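Side-chain contacts in AAEL008620-PA odorant-binding protein (Aedes aegypti, PDB 5V13), which binds juvenile hormone specifically in mosquito hemolymph, as a secreted member of the odorant-binding protein family: residues Pro23-Pro26 and Glu27-Leu30; Thr29-Ala32 and Tyr33-Leu37; Ser41-Ile44 and Glu45-Ile48; Asp56-Tyr59 and Glu60-Cys63; Lys274-Pro277 and Trp278-Val282. All coordinates share one frame; numbering follows the deposited sequence.

Interaction 1 (Pro23-Pro26 and Glu27-Leu30); sequences PRTP and EQTL
Thr25 and Gln28 exchange two hydrogen bonds that form a capping box at the start of helix 26-38. Gln28 N gives its hydrogen to Thr25 OG1 at 3.1 Å, and Thr25 N returns a bond to Gln28 OE1, also 3.1 Å, nearly straight at 164° and lying in the amide plane on a lone pair. Thr25 OG1 sits between its own backbone N and carbonyl carbon (chi1 68°), which turns it toward the first turn of the helix. Both acceptors have a water as well: one links Gln28 OE1 to Pro23 O, the other joins Thr25 OG1 to Glu27 OE2. Behind the box, Thr25 O accepts from Thr29 N at 3.0 Å. The Gln28 amide lies over one face of the Arg24 guanidinium, NE2 3.7 Å from Arg24 NH1, with the two planes 28° apart. Farther out, Thr29 CG2 packs on Arg24 CB at 3.8 Å. The charged ends reach beyond the cap: Arg24 pairs with Glu205 and bonds Gln22 O, while Glu27 meets Arg201 and Tyr268. Around this helix start, Pro23 packs on helix 84-94, and Thr25 and Pro26 lie against helix 151-158.

Interaction 2 (Thr29-Ala32 and Tyr33-Leu37); sequences TLYA and YVRCL. With JH3 (methyl (2E,6E)-9-[(2R)-3,3-dimethyloxiran-2-yl]-3,7-dimethylnona-2,6-dienoate), chain E.
The Tyr33 ring lies against the backbone of Thr29, with Thr29 O 3.0 Å above the plane of one face, offset toward the rim, while JH3 C5 lies over the centre of the opposite face. That carbonyl oxygen is satisfied by Tyr33 N at 2.8 Å, the first of four helical bonds that end with Cys36 N on Ala32 O. The phenol oxygen of Tyr33 bonds Phe144 O, which satisfies the polar end of a ring whose face is against the hormone; Leu37 CD1 meets the ester oxygen O1 of JH3 at 3.5 Å. Elsewhere on the helix, Tyr31 and Arg35 run alongside. Arg35 CG stands 3.9 Å from the centroid of the Tyr31 ring, a CH-pi contact over its face. The arginine chain bends at chi2 and chi3 (-65° and -63°), bringing NH1 to 2.8 Å from Tyr31 OH, at an angle too poor for a hydrogen bond; the charge is met by Glu213. Leu30 CD1 touches Val34 CG2 at 3.9 Å. Helix 26-38 is tied to helix 59-71 by the Cys36-Cys67 disulfide and by Tyr64 OH on Tyr33 O, and Leu37 rests on Trp50 and Val51 of helix 44-51.

Interaction 3 (Ser41-Ile44 and Glu45-Ile48); sequences SASI and EQKI
Ser43 OG accepts a hydrogen bond from Gln46 N at 3.1 Å, 165° at the hydrogen, and so caps the first turn of helix 44-51. The hydroxyl lies between the backbone N and carbonyl carbon of its own residue (chi1 74°), facing back over the helix start, where the CG methylene of Gln46 also comes to 3.2 Å from Ser43 OG. The regular helical bonds begin at the same residue: Lys47 N bonds Ser43 O, and Ile48 N follows with Ile44 O at 2.8 Å. Around this cap the side chains fall into two groups. Ile44 and Ile48 meet through CG2 and CD1 at 3.8 Å, a methyl-to-methyl contact one turn apart on the flank of the helix. In the other group, Ala42 CB touches Gln46 CB at 4.1 Å, and the extended chain of Lys47 runs back along the incoming loop until CE lies 3.4 Å from Ala42 O. Its ammonium group continues past the segment to bond Leu37 O and Ser40 O, closing the loop between helix 26-38 and helix 44-51. Further out, Ile44 and Ile48 pack on Glu276, and Pro277 covers Ile44 and Lys47, while Ala42 lies on Glu60 of helix 59-71. The whole is a serine N-cap, with Ser43 OG taking a first-turn N-H, at the start of a surface helix of the odorant-binding protein fold.

Interaction 4 (Asp56-Tyr59 and Glu60-Cys63); sequences DTTY and ESQC
An Asx turn at Asp56 leads into helix 59-71, with Thr58 at the N-cap position, and the Asp56 carboxylate also reaches Ser61 in the first turn of that helix. Asp56 OD1 collects three hydrogen bonds: from Thr58 N at 3.2 Å, from Thr58 OG1 at 2.8 Å, and from Ser61 OG at a short 2.5 Å. Thr58 OG1 comes in on the syn side, while Thr58 N, 64° out of the plane, and Ser61 OG approach from opposite sides of the carboxylate plane. Ser61 OG in turn accepts from Trp50 NE1 and from a water that also takes the hydrogen of Asp56 N. Beyond the turn the helical bonds begin with Gln62 N on Thr58 O at 2.9 Å. The Tyr59 ring lies along the outside of this first turn, its CG anti to the backbone N (chi1 -175°), which turns one face toward Cys63. There the sulfur stands over that face, 3.6 Å from the centroid and 20° off the normal, a sulfur-aromatic contact shifted toward CZ and CE2. The Cys63-Cys122 disulfide bordered by the ring joins this helix to helix 122-135, where Gln62 packs on Phe126. Three donors on one carboxylate oxygen would be expected to stabilise its negative charge and perhaps lower the pKa of Asp56, and that charge would suit the positive end of the helix dipole.

Interaction 5 (Lys274-Pro277 and Trp278-Val282); sequences KEEP and WKSAV
Glu276 curls back over the start of helix 278-286 and holds Ser280 with its carboxylate. Its CG is anti to the carbonyl carbon (chi1 -66°), and a bend at chi2 (-69°) brings OE2 to 3.0 Å from Ser280 N, on the syn side of the carboxylate. Ser280 OG lies 2.8 Å from Glu276 OE1 and 2.9 Å from Glu276 OE2. The close-packed side lies at Pro277, which follows a cis peptide bond: its CD sits over the five-membered ring of Trp278, 4.1 Å from the centroid and 11° off the normal, a CH-pi contact. The backbone is stitched by Lys279 N on Glu275 O and by Ala281 N on Pro277 O. In contrast, the lysine side is loose. Lys274 and Lys279 cross at about a right angle and touch through carbon, CB of Lys274 to CE of Lys279 at 4.0 Å, and a water sits 2.5 Å from Lys279 NZ. Lys279 NZ stays 4.4 Å from Glu276 OE1, beyond a salt bridge. Ser280 packs on Ile48. Trp278, which also meets Phe269, and Ala281 both touch the hormone, and through them the helix start forms part of the wall of the juvenile hormone pocket.

Interactions 1, 3 and 4 each start a helix, but with different means: a capping box at 26-38, a lone serine cap at 44-51, and an Asx turn before 59-71. Interaction 5 opens helix 278-286 with a glutamate instead. Interactions 1 and 2 share Thr29 and Leu30 on one helix. Interaction 2 is the buried one, joined by helical bonds, ring faces and apolar contacts, whereas interaction 3 lies at the surface; interactions 1, 4 and 5 are partly buried and add waters to their polar networks. Interaction 3 touches 2, 4 and 5. Leu37 of interaction 2 packs on Trp278 of interaction 5, and both interactions hold residues of the hormone pocket.

Interaction 1 (Pro23-Pro26 and Glu27-Leu30)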
loop_
_atom_site.group_PDB
_atom_site.type_symbol
_atom_site.label_atom_id
_atom_site.label_comp_id
_atom_site.label_asym_id
_atom_site.label_seq_id
_atom_site.Cartn_x
_atom_site.Cartn_y
_atom_site.Cartn_z
ATOM N N PRO B 23 19.526 -2.127 4.970
ATOM C CA PRO B 23 19.158 -0.720 4.751
ATOM C C PRO B 23 17.937 -0.337 5.576
ATOM O O PRO B 23 16.975 -1.106 5.692
ATOM C CB PRO B 23 18.859 -0.660 3.243
ATOM C CG PRO B 23 19.683 -1.763 2.669
ATOM C CD PRO B 23 19.670 -2.861 3.701
ATOM N N ARG B 24 18.004 0.847 6.190
ATOM C CA ARG B 24 16.922 1.321 7.040
ATOM C C ARG B 24 15.672 1.563 6.205
ATOM O O ARG B 24 15.721 2.260 5.188
ATOM C CB ARG B 24 17.336 2.620 7.739
ATOM C CG ARG B 24 18.636 2.516 8.600
ATOM C CD ARG B 24 18.494 1.527 9.768
ATOM N NE ARG B 24 18.811 0.135 9.431
ATOM C CZ ARG B 24 18.926 -0.834 10.338
ATOM N NH1 ARG B 24 18.755 -0.560 11.627
ATOM N NH2 ARG B 24 19.231 -2.072 9.971
ATOM N N THR B 25 14.552 1.008 6.655
ATOM C CA THR B 25 13.245 1.288 6.059
ATOM C C THR B 25 12.735 2.650 6.508
ATOM O O THR B 25 13.265 3.241 7.449
ATOM C CB THR B 25 12.247 0.223 6.486
ATOM O OG1 THR B 25 12.003 0.361 7.891
ATOM C CG2 THR B 25 12.771 -1.167 6.171
ATOM N N PRO B 26 11.679 3.167 5.866
ATOM C CA PRO B 26 11.047 4.395 6.386
ATOM C C PRO B 26 10.407 4.203 7.748
ATOM O O PRO B 26 10.251 5.184 8.477
ATOM C CB PRO B 26 10.004 4.747 5.308
ATOM C CG PRO B 26 9.814 3.484 4.510
ATOM C CD PRO B 26 11.138 2.785 4.545
ATOM N N GLU B 27 10.037 2.973 8.125
ATOM C CA GLU B 27 9.590 2.760 9.500
ATOM C C GLU B 27 10.738 3.000 10.471
ATOM O O GLU B 27 10.564 3.650 11.505
ATOM C CB GLU B 27 9.029 1.344 9.675
ATOM C CG GLU B 27 8.458 1.032 11.078
ATOM C CD GLU B 27 9.515 0.706 12.139
ATOM O OE1 GLU B 27 9.274 1.008 13.346
ATOM O OE2 GLU B 27 10.569 0.118 11.775
ATOM N N GLN B 28 11.924 2.495 10.141
ATOM C CA GLN B 28 13.075 2.628 11.030
ATOM C C GLN B 28 13.579 4.077 11.113
ATOM O O GLN B 28 13.897 4.566 12.204
ATOM C CB GLN B 28 14.169 1.670 10.557
ATOM C CG GLN B 28 13.835 0.204 10.909
ATOM C CD GLN B 28 14.823 -0.777 10.313
ATOM O OE1 GLN B 28 15.193 -0.670 9.138
ATOM N NE2 GLN B 28 15.243 -1.748 11.113
ATOM N N THR B 29 13.701 4.770 9.979
ATOM C CA THR B 29 14.116 6.171 10.050
ATOM C C THR B 29 13.084 7.017 10.797
ATOM O O THR B 29 13.449 7.840 11.645
ATOM C CB THR B 29 14.377 6.732 8.651
ATOM O OG1 THR B 29 13.216 6.556 7.824
ATOM C CG2 THR B 29 15.565 6.002 8.012
ATOM N N LEU B 30 11.795 6.827 10.512
ATOM C CA LEU B 30 10.793 7.632 11.210
ATOM C C LEU B 30 10.829 7.355 12.710
ATOM O O LEU B 30 10.737 8.283 13.522
ATOM C CB LEU B 30 9.395 7.363 10.639
ATOM C CG LEU B 30 8.341 8.362 11.133
ATOM C CD1 LEU B 30 8.742 9.806 10.785
ATOM C CD2 LEU B 30 6.985 8.041 10.549
HETATM O O HOH W 1 15.999 -2.711 7.636
HETATM O O HOH W 2 11.068 -1.707 9.283
#

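Interaction 2 (Thr29-Ala32 and Tyr33-Leu37)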
loop_
_atom_site.group_PDB
_atom_site.type_symbol
_atom_site.label_atom_id
_atom_site.label_comp_id
_atom_site.label_asym_id
_atom_site.label_seq_id
_atom_site.Cartn_x
_atom_site.Cartn_y
_atom_site.Cartn_z
ATOM N N THR B 29 13.701 4.770 9.979
ATOM C CA THR B 29 14.116 6.171 10.050
ATOM C C THR B 29 13.084 7.017 10.797
ATOM O O THR B 29 13.449 7.840 11.645
ATOM C CB THR B 29 14.377 6.732 8.651
ATOM O OG1 THR B 29 13.216 6.556 7.824
ATOM C CG2 THR B 29 15.565 6.002 8.012
ATOM N N LEU B 30 11.795 6.827 10.512
ATOM C CA LEU B 30 10.793 7.632 11.210
ATOM C C LEU B 30 10.829 7.355 12.710
ATOM O O LEU B 30 10.737 8.283 13.522
ATOM C CB LEU B 30 9.395 7.363 10.639
ATOM C CG LEU B 30 8.341 8.362 11.133
ATOM C CD1 LEU B 30 8.742 9.806 10.785
ATOM C CD2 LEU B 30 6.985 8.041 10.549
ATOM N N TYR B 31 10.986 6.083 13.099
ATOM C CA TYR B 31 11.063 5.759 14.526
ATOM C C TYR B 31 12.211 6.513 15.187
ATOM O O TYR B 31 12.052 7.112 16.262
ATOM C CB TYR B 31 11.253 4.249 14.715
ATOM C CG TYR B 31 11.266 3.804 16.161
ATOM C CD1 TYR B 31 12.440 3.856 16.931
ATOM C CD2 TYR B 31 10.107 3.318 16.757
ATOM C CE1 TYR B 31 12.445 3.415 18.262
ATOM C CE2 TYR B 31 10.101 2.894 18.077
ATOM C CZ TYR B 31 11.266 2.941 18.820
ATOM O OH TYR B 31 11.233 2.513 20.132
ATOM N N ALA B 32 13.385 6.484 14.551
ATOM C CA ALA B 32 14.558 7.136 15.121
ATOM C C ALA B 32 14.382 8.649 15.162
ATOM O O ALA B 32 14.693 9.290 16.180
ATOM C CB ALA B 32 15.803 6.760 14.316
ATOM N N TYR B 33 13.894 9.246 14.066
ATOM C CA TYR B 33 13.733 10.706 14.045
ATOM C C TYR B 33 12.780 11.178 15.141
ATOM O O TYR B 33 13.055 12.159 15.848
ATOM C CB TYR B 33 13.216 11.183 12.677
ATOM C CG TYR B 33 14.070 10.810 11.475
ATOM C CD1 TYR B 33 15.414 10.482 11.616
ATOM C CD2 TYR B 33 13.516 10.794 10.199
ATOM C CE1 TYR B 33 16.189 10.131 10.493
ATOM C CE2 TYR B 33 14.268 10.461 9.087
ATOM C CZ TYR B 33 15.598 10.131 9.235
ATOM O OH TYR B 33 16.325 9.779 8.120
ATOM N N VAL B 34 11.636 10.506 15.272
ATOM C CA VAL B 34 10.613 10.941 16.221
ATOM C C VAL B 34 11.056 10.680 17.661
ATOM O O VAL B 34 10.893 11.538 18.550
ATOM C CB VAL B 34 9.270 10.252 15.902
ATOM C CG1 VAL B 34 8.265 10.528 17.023
ATOM C CG2 VAL B 34 8.739 10.743 14.559
ATOM N N ARG B 35 11.610 9.491 17.926
ATOM C CA ARG B 35 11.977 9.171 19.306
ATOM C C ARG B 35 13.133 10.036 19.791
ATOM O O ARG B 35 13.137 10.480 20.947
ATOM C CB ARG B 35 12.326 7.692 19.456
ATOM C CG ARG B 35 11.109 6.767 19.372
ATOM C CD ARG B 35 10.130 6.981 20.544
ATOM N NE ARG B 35 10.753 6.660 21.829
ATOM C CZ ARG B 35 10.703 5.462 22.409
ATOM N NH1 ARG B 35 10.053 4.465 21.825
ATOM N NH2 ARG B 35 11.303 5.260 23.572
ATOM N N CYS B 36 14.124 10.292 18.929
ATOM C CA CYS B 36 15.205 11.193 19.324
ATOM C C CYS B 36 14.722 12.635 19.486
ATOM O O CYS B 36 15.271 13.381 20.312
ATOM C CB CYS B 36 16.350 11.112 18.311
ATOM S SG CYS B 36 17.210 9.493 18.380
ATOM N N LEU B 37 13.709 13.055 18.719
ATOM C CA LEU B 37 13.151 14.398 18.912
ATOM C C LEU B 37 12.470 14.524 20.271
ATOM O O LEU B 37 12.686 15.501 21.004
ATOM C CB LEU B 37 12.158 14.731 17.795
ATOM C CG LEU B 37 12.722 15.338 16.509
ATOM C CD1 LEU B 37 11.650 15.391 15.418
ATOM C CD2 LEU B 37 13.251 16.744 16.794
HETATM C C1 JH3 E . 11.741 14.362 11.211
HETATM O O2 JH3 E . 11.267 14.447 10.092
HETATM O O1 JH3 E . 10.838 14.130 12.310
HETATM C CM JH3 E . 9.451 13.931 12.027
HETATM C C2 JH3 E . 13.180 14.456 11.519
HETATM C C3 JH3 E . 14.178 14.686 10.662
HETATM C "C3'" JH3 E . 13.990 14.906 9.187
HETATM C C4 JH3 E . 15.572 14.707 11.245
HETATM C C5 JH3 E . 16.512 13.944 10.317
HETATM C C6 JH3 E . 17.764 13.564 11.075
HETATM C C7 JH3 E . 18.891 14.289 11.035
HETATM C "C7'" JH3 E . 18.959 15.570 10.247
HETATM C C8 JH3 E . 20.091 13.800 11.833
HETATM C C9 JH3 E . 21.285 13.447 10.930
HETATM C CA JH3 E . 20.900 12.516 9.783
HETATM O O3 JH3 E . 22.036 12.039 9.029
HETATM C CB JH3 E . 21.422 11.085 9.897
HETATM C "CB'" JH3 E . 20.479 10.058 9.259
HETATM C CC JH3 E . 22.306 10.685 11.069
#

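Interaction 3 (Ser41-Ile44 and Glu45-Ile48)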
loop_
_atom_site.group_PDB
_atom_site.type_symbol
_atom_site.label_atom_id
_atom_site.label_comp_id
_atom_site.label_asym_id
_atom_site.label_seq_id
_atom_site.Cartn_x
_atom_site.Cartn_y
_atom_site.Cartn_z
ATOM N N SER B 41 15.139 17.867 25.047
ATOM C CA SER B 41 14.544 19.054 25.640
ATOM C C SER B 41 14.913 20.334 24.897
ATOM O O SER B 41 14.688 21.427 25.423
ATOM C CB SER B 41 14.960 19.176 27.109
ATOM O OG SER B 41 16.373 19.182 27.229
ATOM N N ALA B 42 15.468 20.225 23.692
ATOM C CA ALA B 42 15.868 21.398 22.929
ATOM C C ALA B 42 14.662 22.278 22.591
ATOM O O ALA B 42 13.513 21.826 22.565
ATOM C CB ALA B 42 16.582 20.975 21.645
ATOM N N SER B 43 14.947 23.549 22.309
ATOM C CA SER B 43 13.926 24.498 21.890
ATOM C C SER B 43 13.258 24.045 20.599
ATOM O O SER B 43 13.801 23.251 19.829
ATOM C CB SER B 43 14.534 25.880 21.658
ATOM O OG SER B 43 15.275 25.870 20.441
ATOM N N ILE B 44 12.067 24.593 20.348
ATOM C CA ILE B 44 11.358 24.291 19.105
ATOM C C ILE B 44 12.125 24.823 17.901
ATOM O O ILE B 44 12.138 24.199 16.838
ATOM C CB ILE B 44 9.928 24.865 19.147
ATOM C CG1 ILE B 44 9.054 24.074 20.124
ATOM C CG2 ILE B 44 9.318 24.852 17.748
ATOM C CD1 ILE B 44 8.751 22.665 19.647
ATOM N N GLU B 45 12.747 26.000 18.023
ATOM C CA GLU B 45 13.492 26.524 16.880
ATOM C C GLU B 45 14.609 25.576 16.489
ATOM O O GLU B 45 14.838 25.324 15.297
ATOM C CB GLU B 45 14.066 27.907 17.178
ATOM C CG GLU B 45 13.077 29.028 16.928
ATOM C CD GLU B 45 11.856 28.872 17.787
ATOM O OE1 GLU B 45 10.728 28.884 17.237
ATOM O OE2 GLU B 45 12.048 28.689 19.016
ATOM N N GLN B 46 15.303 25.026 17.488
ATOM C CA GLN B 46 16.328 24.025 17.213
ATOM C C GLN B 46 15.731 22.810 16.518
ATOM O O GLN B 46 16.250 22.348 15.491
ATOM C CB GLN B 46 17.028 23.628 18.513
ATOM C CG GLN B 46 17.965 24.704 19.054
ATOM C CD GLN B 46 19.293 24.758 18.314
ATOM O OE1 GLN B 46 19.344 24.713 17.079
ATOM N NE2 GLN B 46 20.382 24.844 19.071
ATOM N N LYS B 47 14.626 22.284 17.051
ATOM C CA LYS B 47 14.029 21.092 16.446
ATOM C C LYS B 47 13.522 21.351 15.030
ATOM O O LYS B 47 13.507 20.430 14.202
ATOM C CB LYS B 47 12.898 20.557 17.325
ATOM C CG LYS B 47 13.380 19.995 18.647
ATOM C CD LYS B 47 12.215 19.593 19.544
ATOM C CE LYS B 47 12.720 18.957 20.832
ATOM N NZ LYS B 47 11.632 18.281 21.602
ATOM N N ILE B 48 13.095 22.580 14.729
ATOM C CA ILE B 48 12.713 22.910 13.355
ATOM C C ILE B 48 13.925 22.840 12.431
ATOM O O ILE B 48 13.843 22.301 11.319
ATOM C CB ILE B 48 12.033 24.293 13.303
ATOM C CG1 ILE B 48 10.645 24.226 13.935
ATOM C CG2 ILE B 48 11.938 24.790 11.869
ATOM C CD1 ILE B 48 9.990 25.592 14.095
#

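Interaction 4 (Asp56-Tyr59 and Glu60-Cys63)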
loop_
_atom_site.group_PDB
_atom_site.type_symbol
_atom_site.label_atom_id
_atom_site.label_comp_id
_atom_site.label_asym_id
_atom_site.label_seq_id
_atom_site.Cartn_x
_atom_site.Cartn_y
_atom_site.Cartn_z
ATOM N N ASP B 56 22.607 22.556 13.939
ATOM C CA ASP B 56 23.755 23.426 14.157
ATOM C C ASP B 56 24.749 22.741 15.096
ATOM O O ASP B 56 24.672 21.539 15.354
ATOM C CB ASP B 56 23.305 24.798 14.664
ATOM C CG ASP B 56 22.580 24.744 16.007
ATOM O OD1 ASP B 56 22.631 23.712 16.721
ATOM O OD2 ASP B 56 21.953 25.769 16.351
ATOM N N THR B 57 25.701 23.506 15.626
ATOM C CA THR B 57 26.779 22.947 16.427
ATOM C C THR B 57 26.514 23.014 17.926
ATOM O O THR B 57 27.410 22.677 18.711
ATOM C CB THR B 57 28.103 23.649 16.108
ATOM O OG1 THR B 57 28.040 25.008 16.550
ATOM C CG2 THR B 57 28.384 23.607 14.608
ATOM N N THR B 58 25.316 23.425 18.349
ATOM C CA THR B 58 25.042 23.431 19.778
ATOM C C THR B 58 25.007 21.997 20.310
ATOM O O THR B 58 24.880 21.026 19.554
ATOM C CB THR B 58 23.724 24.148 20.091
ATOM O OG1 THR B 58 22.632 23.450 19.488
ATOM C CG2 THR B 58 23.757 25.577 19.574
ATOM N N TYR B 59 25.130 21.876 21.635
ATOM C CA TYR B 59 25.206 20.555 22.256
ATOM C C TYR B 59 23.953 19.735 21.982
ATOM O O TYR B 59 24.037 18.535 21.688
ATOM C CB TYR B 59 25.427 20.702 23.762
ATOM C CG TYR B 59 25.635 19.391 24.505
ATOM C CD1 TYR B 59 26.831 18.682 24.379
ATOM C CD2 TYR B 59 24.648 18.873 25.336
ATOM C CE1 TYR B 59 27.035 17.491 25.049
ATOM C CE2 TYR B 59 24.843 17.683 26.027
ATOM C CZ TYR B 59 26.042 17.002 25.883
ATOM O OH TYR B 59 26.244 15.822 26.563
ATOM N N GLU B 60 22.777 20.357 22.082
ATOM C CA GLU B 60 21.550 19.605 21.850
ATOM C C GLU B 60 21.484 19.072 20.420
ATOM O O GLU B 60 21.016 17.953 20.199
ATOM C CB GLU B 60 20.330 20.469 22.170
ATOM C CG GLU B 60 19.974 20.500 23.658
ATOM C CD GLU B 60 19.558 19.129 24.193
ATOM O OE1 GLU B 60 20.446 18.300 24.500
ATOM O OE2 GLU B 60 18.340 18.871 24.298
ATOM N N SER B 61 21.963 19.848 19.441
ATOM C CA SER B 61 21.990 19.361 18.060
ATOM C C SER B 61 23.009 18.239 17.877
ATOM O O SER B 61 22.769 17.291 17.119
ATOM C CB SER B 61 22.315 20.504 17.097
ATOM O OG SER B 61 21.412 21.583 17.235
ATOM N N GLN B 62 24.178 18.365 18.506
ATOM C CA GLN B 62 25.161 17.291 18.452
ATOM C C GLN B 62 24.596 16.022 19.061
ATOM O O GLN B 62 24.773 14.929 18.510
ATOM C CB GLN B 62 26.454 17.703 19.164
ATOM C CG GLN B 62 27.145 18.900 18.532
ATOM C CD GLN B 62 28.332 19.396 19.342
ATOM O OE1 GLN B 62 28.318 19.349 20.567
ATOM N NE2 GLN B 62 29.361 19.876 18.658
ATOM N N CYS B 63 23.875 16.143 20.180
ATOM C CA CYS B 63 23.312 14.936 20.772
ATOM C C CYS B 63 22.199 14.349 19.915
ATOM O O CYS B 63 22.018 13.128 19.911
ATOM C CB CYS B 63 22.804 15.203 22.180
ATOM S SG CYS B 63 24.177 15.545 23.321
HETATM O O HOH W 3 19.868 23.173 14.954
#

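Interaction 5 (Lys274-Pro277 and Trp278-Val282)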
loop_
_atom_site.group_PDB
_atom_site.type_symbol
_atom_site.label_atom_id
_atom_site.label_comp_id
_atom_site.label_asym_id
_atom_site.label_seq_id
_atom_site.Cartn_x
_atom_site.Cartn_y
_atom_site.Cartn_z
ATOM N N LYS B 274 -0.447 20.605 12.684
ATOM C CA LYS B 274 -0.008 21.976 12.477
ATOM C C LYS B 274 0.831 22.507 13.639
ATOM O O LYS B 274 1.230 23.672 13.618
ATOM C CB LYS B 274 -1.224 22.876 12.228
ATOM C CG LYS B 274 -2.028 22.467 10.985
ATOM C CD LYS B 274 -1.198 22.604 9.710
ATOM C CE LYS B 274 -1.990 22.200 8.468
ATOM N NZ LYS B 274 -1.297 22.588 7.198
ATOM N N GLU B 275 1.122 21.678 14.636
ATOM C CA GLU B 275 2.081 22.033 15.667
ATOM C C GLU B 275 3.503 21.806 15.174
ATOM O O GLU B 275 3.760 20.948 14.329
ATOM C CB GLU B 275 1.844 21.205 16.922
ATOM C CG GLU B 275 0.415 21.198 17.391
ATOM C CD GLU B 275 0.252 20.382 18.647
ATOM O OE1 GLU B 275 -0.273 19.252 18.563
ATOM O OE2 GLU B 275 0.673 20.863 19.719
ATOM N N GLU B 276 4.432 22.586 15.713
ATOM C CA GLU B 276 5.834 22.384 15.394
ATOM C C GLU B 276 6.448 21.370 16.349
ATOM O O GLU B 276 5.976 21.207 17.481
ATOM C CB GLU B 276 6.580 23.715 15.471
ATOM C CG GLU B 276 6.144 24.742 14.417
ATOM C CD GLU B 276 6.545 24.345 12.999
ATOM O OE1 GLU B 276 6.288 25.126 12.066
ATOM O OE2 GLU B 276 7.120 23.252 12.805
ATOM N N PRO B 277 7.519 20.662 15.938
ATOM C CA PRO B 277 8.226 20.764 14.652
ATOM C C PRO B 277 7.566 19.972 13.524
ATOM O O PRO B 277 8.103 19.950 12.420
ATOM C CB PRO B 277 9.603 20.182 14.973
ATOM C CG PRO B 277 9.316 19.133 16.011
ATOM C CD PRO B 277 8.183 19.714 16.850
ATOM N N TRP B 278 6.415 19.358 13.801
ATOM C CA TRP B 278 5.817 18.425 12.843
ATOM C C TRP B 278 5.398 19.127 11.554
ATOM O O TRP B 278 5.607 18.593 10.457
ATOM C CB TRP B 278 4.630 17.703 13.490
ATOM C CG TRP B 278 4.937 17.298 14.902
ATOM C CD1 TRP B 278 4.325 17.751 16.033
ATOM C CD2 TRP B 278 5.978 16.410 15.338
ATOM N NE1 TRP B 278 4.897 17.179 17.142
ATOM C CE2 TRP B 278 5.917 16.356 16.743
ATOM C CE3 TRP B 278 6.939 15.634 14.673
ATOM C CZ2 TRP B 278 6.784 15.572 17.500
ATOM C CZ3 TRP B 278 7.811 14.863 15.431
ATOM C CH2 TRP B 278 7.719 14.831 16.827
ATOM N N LYS B 279 4.815 20.321 11.660
ATOM C CA LYS B 279 4.374 21.029 10.460
ATOM C C LYS B 279 5.557 21.378 9.573
ATOM O O LYS B 279 5.523 21.159 8.355
ATOM C CB LYS B 279 3.591 22.295 10.835
ATOM C CG LYS B 279 3.143 23.088 9.614
ATOM C CD LYS B 279 3.042 24.574 9.896
ATOM C CE LYS B 279 1.898 24.862 10.843
ATOM N NZ LYS B 279 2.051 26.163 11.547
ATOM N N SER B 280 6.622 21.921 10.169
ATOM C CA SER B 280 7.799 22.257 9.378
ATOM C C SER B 280 8.418 21.020 8.753
ATOM O O SER B 280 8.965 21.092 7.647
ATOM C CB SER B 280 8.832 22.980 10.234
ATOM O OG SER B 280 8.425 24.319 10.434
ATOM N N ALA B 281 8.364 19.890 9.455
ATOM C CA ALA B 281 8.971 18.670 8.938
ATOM C C ALA B 281 8.279 18.225 7.658
ATOM O O ALA B 281 8.937 17.851 6.675
ATOM C CB ALA B 281 8.896 17.558 9.985
ATOM N N VAL B 282 6.950 18.252 7.665
ATOM C CA VAL B 282 6.175 17.791 6.516
ATOM C C VAL B 282 6.290 18.777 5.366
ATOM O O VAL B 282 6.455 18.381 4.208
ATOM C CB VAL B 282 4.714 17.569 6.937
ATOM C CG1 VAL B 282 3.837 17.319 5.716
ATOM C CG2 VAL B 282 4.634 16.420 7.911
HETATM O O HOH W 4 2.265 26.851 13.985
#